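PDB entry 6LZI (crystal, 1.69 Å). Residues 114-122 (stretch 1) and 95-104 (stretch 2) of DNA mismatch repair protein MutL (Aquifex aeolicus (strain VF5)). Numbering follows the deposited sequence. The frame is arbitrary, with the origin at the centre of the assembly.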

ATOM      1  N   LYS A 114     -14.545 -19.247  -2.200  1.00 25.28           N
ATOM      2  CA  LYS A 114     -15.559 -18.902  -3.170  1.00 27.01           C
ATOM      3  C   LYS A 114     -15.058 -17.747  -4.031  1.00 26.15           C
ATOM      4  O   LYS A 114     -14.407 -16.802  -3.545  1.00 26.08           O
ATOM      5  CB  LYS A 114     -16.896 -18.559  -2.433  1.00 31.37           C
ATOM      6  CG  LYS A 114     -17.952 -17.901  -3.323  1.00 37.26           C
ATOM      7  CD  LYS A 114     -19.310 -17.814  -2.688  1.00 38.23           C
ATOM      8  CE  LYS A 114     -19.670 -19.074  -1.926  1.00 50.71           C
ATOM      9  NZ  LYS A 114     -19.814 -20.378  -2.678  1.00 60.78           N
ATOM     10  N   GLU A 115     -15.447 -17.754  -5.286  1.00 23.19           N
ATOM     11  CA  GLU A 115     -14.949 -16.763  -6.237  1.00 26.76           C
ATOM     12  C   GLU A 115     -16.130 -16.093  -6.934  1.00 25.85           C
ATOM     13  O   GLU A 115     -17.064 -16.767  -7.339  1.00 25.80           O
ATOM     14  CB  GLU A 115     -14.044 -17.448  -7.255  1.00 30.19           C
ATOM     15  CG  GLU A 115     -13.697 -16.477  -8.370  1.00 34.55           C
ATOM     16  CD  GLU A 115     -12.782 -17.060  -9.364  1.00 35.76           C
ATOM     17  OE1 GLU A 115     -11.699 -17.470  -8.973  1.00 32.61           O
ATOM     18  OE2 GLU A 115     -13.160 -17.127 -10.543  1.00 41.61           O
ATOM     19  N   ILE A 116     -16.113 -14.772  -7.024  1.00 21.67           N
ATOM     20  CA  ILE A 116     -17.162 -14.049  -7.739  1.00 25.38           C
ATOM     21  C   ILE A 116     -16.509 -13.318  -8.894  1.00 23.29           C
ATOM     22  O   ILE A 116     -15.369 -12.843  -8.800  1.00 25.09           O
ATOM     23  CB  ILE A 116     -17.910 -13.068  -6.812  1.00 24.07           C
ATOM     24  CG1 ILE A 116     -19.044 -12.374  -7.559  1.00 30.05           C
ATOM     25  CG2 ILE A 116     -16.979 -12.012  -6.222  1.00 28.18           C
ATOM     26  CD1 ILE A 116     -20.227 -11.992  -6.679  1.00 33.61           C
ATOM     27  N   GLU A 117     -17.186 -13.294 -10.020  1.00 27.93           N
ATOM     28  CA  GLU A 117     -16.640 -12.676 -11.208  1.00 25.10           C
ATOM     29  C   GLU A 117     -17.612 -11.604 -11.702  1.00 28.16           C
ATOM     30  O   GLU A 117     -18.834 -11.791 -11.684  1.00 28.67           O
ATOM     31  CB  GLU A 117     -16.351 -13.709 -12.319  1.00 30.55           C
ATOM     32  CG  GLU A 117     -15.782 -13.043 -13.560  1.00 35.70           C
ATOM     33  CD  GLU A 117     -15.355 -14.040 -14.643  1.00 42.34           C
ATOM     34  OE1 GLU A 117     -15.819 -15.183 -14.585  1.00 38.72           O
ATOM     35  OE2 GLU A 117     -14.561 -13.682 -15.535  1.00 46.31           O
ATOM     36  N   VAL A 118     -17.068 -10.444 -12.043  1.00 28.42           N
ATOM     37  CA  VAL A 118     -17.909  -9.293 -12.373  1.00 27.90           C
ATOM     38  C   VAL A 118     -17.276  -8.627 -13.577  1.00 29.72           C
ATOM     39  O   VAL A 118     -16.050  -8.541 -13.672  1.00 31.76           O
ATOM     40  CB  VAL A 118     -18.033  -8.300 -11.194  1.00 32.74           C
ATOM     41  CG1 VAL A 118     -18.682  -7.002 -11.623  1.00 33.81           C
ATOM     42  CG2 VAL A 118     -18.795  -8.940 -10.027  1.00 37.53           C
ATOM     43  N   GLU A 119     -18.100  -8.107 -14.475  1.00 30.89           N
ATOM     44  CA  GLU A 119     -17.596  -7.282 -15.548  1.00 30.60           C
ATOM     45  C   GLU A 119     -18.370  -5.977 -15.541  1.00 30.84           C
ATOM     46  O   GLU A 119     -19.593  -5.980 -15.730  1.00 31.54           O
ATOM     47  CB  GLU A 119     -17.761  -7.978 -16.889  1.00 36.22           C
ATOM     48  CG  GLU A 119     -17.066  -7.276 -18.007  1.00 47.65           C
ATOM     49  CD  GLU A 119     -17.583  -7.737 -19.348  1.00 54.40           C
ATOM     50  OE1 GLU A 119     -18.428  -7.021 -19.939  1.00 55.24           O
ATOM     51  OE2 GLU A 119     -17.152  -8.829 -19.786  1.00 54.96           O
ATOM     52  N   ALA A 120     -17.652  -4.868 -15.360  1.00 29.89           N
ATOM     53  CA  ALA A 120     -18.274  -3.555 -15.396  1.00 34.27           C
ATOM     54  C   ALA A 120     -19.570  -3.514 -14.588  1.00 33.80           C
ATOM     55  O   ALA A 120     -20.600  -2.983 -15.025  1.00 35.82           O
ATOM     56  CB  ALA A 120     -18.492  -3.142 -16.840  1.00 36.27           C
ATOM     57  N   GLY A 121     -19.525  -4.101 -13.399  1.00 34.06           N
ATOM     58  CA  GLY A 121     -20.610  -4.065 -12.456  1.00 36.16           C
ATOM     59  C   GLY A 121     -21.600  -5.203 -12.600  1.00 36.09           C
ATOM     60  O   GLY A 121     -22.365  -5.460 -11.668  1.00 40.81           O
ATOM     61  N   ASN A 122     -21.580  -5.911 -13.717  1.00 42.02           N
ATOM     62  CA  ASN A 122     -22.527  -7.001 -13.959  1.00 42.34           C
ATOM     63  C   ASN A 122     -21.947  -8.342 -13.512  1.00 45.56           C
ATOM     64  O   ASN A 122     -20.947  -8.811 -14.069  1.00 43.30           O
ATOM     65  CB  ASN A 122     -22.893  -7.040 -15.434  1.00 43.61           C
ATOM     66  CG  ASN A 122     -23.416  -5.700 -15.920  1.00 50.38           C
ATOM     67  OD1 ASN A 122     -24.247  -5.059 -15.255  1.00 55.46           O
ATOM     68  ND2 ASN A 122     -22.917  -5.257 -17.067  1.00 43.89           N
TER
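Stretch 2, residues 95-104: ISSVSKFKLR

Adjacent antiparallel strands sort their side chains by face, and MutL gives a compact example. Stretch 2 leaves a helix at Ser 96, passes through a loop and runs as a strand from Lys 100 to Arg 104 alongside strand 114–119, the two directions 168° apart and the axes 4.6 Å at closest approach. Paired bonds fix the register: Val 118 N to Phe 101 O and Phe 101 N to Val 118 O, both 2.8 Å, then Ile 116 N to Leu 103 O, 2.8 Å, and Leu 103 N to Ile 116 O, 2.9 Å.

These pairs carry the apolar face. Val 118 CB lies 4.2 Å from Phe 101 CD1, the ring oblique to it with chi1 t; Ile 116 CG2 meets Leu 103 CB at 4.0 Å.

The other face pairs acids with bases. Glu 115, extended (chi1 and chi2 t), brings OE1 to 2.9 Å from Arg 104 NE in a salt bridge; Arg 104, with chi1 p, chi2 t and chi3 p, folds its guanidinium so that NE and NH2 both donate to that oxygen. Lys 100 NZ and Glu 119 OE2 form a long salt bridge, 3.8 Å.

Beyond the strand, Ala 120 N donates to Ser 99 O at 2.9 Å. In the type I' turn, Gly 121 takes phi 90°, where a CB would jam against the preceding carbonyl oxygen.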

ATOM      1  N   ILE A  95     -14.533  -0.433  -8.027  1.00 23.91           N
ATOM      2  CA  ILE A  95     -13.477  -1.087  -8.831  1.00 19.02           C
ATOM      3  C   ILE A  95     -14.079  -2.084  -9.812  1.00 21.28           C
ATOM      4  O   ILE A  95     -13.674  -2.148 -10.975  1.00 23.43           O
ATOM      5  CB  ILE A  95     -12.454  -1.791  -7.913  1.00 22.29           C
ATOM      6  CG1 ILE A  95     -11.665  -0.753  -7.089  1.00 25.17           C
ATOM      7  CG2 ILE A  95     -11.444  -2.709  -8.715  1.00 21.46           C
ATOM      8  CD1 ILE A  95     -10.816  -1.375  -5.984  1.00 28.69           C
ATOM      9  N   SER A  96     -15.052  -2.854  -9.378  1.00 23.94           N
ATOM     10  CA  SER A  96     -15.588  -3.893 -10.275  1.00 25.98           C
ATOM     11  C   SER A  96     -16.414  -3.307 -11.401  1.00 27.10           C
ATOM     12  O   SER A  96     -16.593  -3.945 -12.450  1.00 23.36           O
ATOM     13  CB  SER A  96     -16.436  -4.845  -9.461  1.00 26.04           C
ATOM     14  OG  SER A  96     -17.643  -4.185  -9.009  1.00 28.24           O
ATOM     15  N   SER A  97     -16.884  -2.081 -11.228  1.00 22.81           N
ATOM     16  CA  SER A  97     -17.731  -1.544 -12.277  1.00 31.21           C
ATOM     17  C   SER A  97     -16.941  -0.935 -13.435  1.00 34.01           C
ATOM     18  O   SER A  97     -17.540  -0.413 -14.404  1.00 31.33           O
ATOM     19  CB  SER A  97     -18.687  -0.545 -11.634  1.00 34.40           C
ATOM     20  OG  SER A  97     -18.026   0.577 -11.143  1.00 43.36           O
ATOM     21  N   VAL A  98     -15.623  -1.033 -13.396  1.00 31.74           N
ATOM     22  CA  VAL A  98     -14.734  -0.292 -14.278  1.00 25.65           C
ATOM     23  C   VAL A  98     -13.629  -1.266 -14.686  1.00 28.79           C
ATOM     24  O   VAL A  98     -12.555  -0.882 -15.113  1.00 29.74           O
ATOM     25  CB  VAL A  98     -14.346   0.991 -13.502  1.00 33.02           C
ATOM     26  CG1 VAL A  98     -13.072   0.977 -12.662  1.00 27.54           C
ATOM     27  CG2 VAL A  98     -14.884   2.247 -14.063  1.00 28.89           C
ATOM     28  N   SER A  99     -13.888  -2.565 -14.506  1.00 28.87           N
ATOM     29  CA  SER A  99     -12.917  -3.586 -14.794  1.00 27.57           C
ATOM     30  C   SER A  99     -13.623  -4.909 -15.011  1.00 30.73           C
ATOM     31  O   SER A  99     -14.832  -5.058 -14.777  1.00 28.49           O
ATOM     32  CB  SER A  99     -11.876  -3.799 -13.663  1.00 27.41           C
ATOM     33  OG  SER A  99     -12.481  -4.257 -12.470  1.00 28.36           O
ATOM     34  N   LYS A 100     -12.818  -5.845 -15.435  1.00 30.67           N
ATOM     35  CA  LYS A 100     -13.095  -7.288 -15.442  1.00 32.20           C
ATOM     36  C   LYS A 100     -12.493  -7.857 -14.159  1.00 25.81           C
ATOM     37  O   LYS A 100     -11.272  -8.008 -14.032  1.00 25.19           O
ATOM     38  CB  LYS A 100     -12.510  -7.954 -16.685  1.00 26.56           C
ATOM     39  CG  LYS A 100     -13.155  -7.602 -18.094  1.00 36.89           C
ATOM     40  CD  LYS A 100     -12.165  -7.885 -19.237  1.00 39.46           C
ATOM     41  CE  LYS A 100     -12.791  -7.920 -20.647  1.00 47.04           C
ATOM     42  NZ  LYS A 100     -13.965  -7.025 -20.749  1.00 47.43           N
ATOM     43  N   PHE A 101     -13.361  -8.168 -13.224  1.00 25.31           N
ATOM     44  CA  PHE A 101     -13.038  -8.220 -11.807  1.00 22.94           C
ATOM     45  C   PHE A 101     -13.253  -9.632 -11.305  1.00 24.00           C
ATOM     46  O   PHE A 101     -14.345 -10.189 -11.468  1.00 28.23           O
ATOM     47  CB  PHE A 101     -13.958  -7.219 -11.062  1.00 23.68           C
ATOM     48  CG  PHE A 101     -13.809  -7.231  -9.566  1.00 20.24           C
ATOM     49  CD1 PHE A 101     -14.612  -8.066  -8.796  1.00 18.66           C
ATOM     50  CD2 PHE A 101     -12.995  -6.281  -8.911  1.00 23.02           C
ATOM     51  CE1 PHE A 101     -14.478  -8.053  -7.396  1.00 23.75           C
ATOM     52  CE2 PHE A 101     -12.872  -6.290  -7.522  1.00 24.83           C
ATOM     53  CZ  PHE A 101     -13.609  -7.135  -6.781  1.00 26.62           C
ATOM     54  N   LYS A 102     -12.245 -10.224 -10.660  1.00 24.73           N
ATOM     55  CA  LYS A 102     -12.527 -11.436  -9.911  1.00 22.04           C
ATOM     56  C   LYS A 102     -12.155 -11.244  -8.447  1.00 22.35           C
ATOM     57  O   LYS A 102     -11.139 -10.655  -8.135  1.00 25.34           O
ATOM     58  CB  LYS A 102     -11.747 -12.651 -10.464  1.00 24.49           C
ATOM     59  CG  LYS A 102     -12.268 -13.200 -11.767  1.00 29.77           C
ATOM     60  CD  LYS A 102     -11.594 -14.499 -12.129  1.00 36.51           C
ATOM     61  CE  LYS A 102     -11.928 -14.885 -13.583  1.00 39.79           C
ATOM     62  NZ  LYS A 102     -10.818 -15.742 -14.106  1.00 37.86           N
ATOM     63  N   LEU A 103     -12.940 -11.779  -7.550  1.00 20.54           N
ATOM     64  CA  LEU A 103     -12.489 -11.831  -6.157  1.00 21.08           C
ATOM     65  C   LEU A 103     -12.676 -13.251  -5.663  1.00 19.40           C
ATOM     66  O   LEU A 103     -13.758 -13.792  -5.784  1.00 21.27           O
ATOM     67  CB  LEU A 103     -13.291 -10.900  -5.275  1.00 23.13           C
ATOM     68  CG  LEU A 103     -13.069 -10.892  -3.724  1.00 24.80           C
ATOM     69  CD1 LEU A 103     -13.282  -9.459  -3.090  1.00 25.22           C
ATOM     70  CD2 LEU A 103     -13.961 -11.820  -3.001  1.00 27.94           C
ATOM     71  N   ARG A 104     -11.628 -13.867  -5.147  1.00 19.37           N
ATOM     72  CA  ARG A 104     -11.782 -15.162  -4.514  1.00 17.77           C
ATOM     73  C   ARG A 104     -11.366 -15.036  -3.049  1.00 19.22           C
ATOM     74  O   ARG A 104     -10.440 -14.297  -2.727  1.00 21.28           O
ATOM     75  CB  ARG A 104     -10.962 -16.265  -5.250  1.00 22.30           C
ATOM     76  CG  ARG A 104      -9.420 -16.101  -5.226  1.00 24.58           C
ATOM     77  CD  ARG A 104      -8.810 -17.278  -6.046  1.00 24.36           C
ATOM     78  NE  ARG A 104      -9.198 -17.099  -7.458  1.00 25.66           N
ATOM     79  CZ  ARG A 104      -8.531 -16.297  -8.294  1.00 31.09           C
ATOM     80  NH1 ARG A 104      -7.484 -15.596  -7.856  1.00 30.71           N
ATOM     81  NH2 ARG A 104      -8.917 -16.153  -9.580  1.00 29.75           N
TER
HETATM   82  O   HOH W   1     -20.042   0.148 -15.074  1.00 38.71           O
HETATM   83  O   HOH W   2     -11.090 -17.955 -12.556  1.00 55.04           O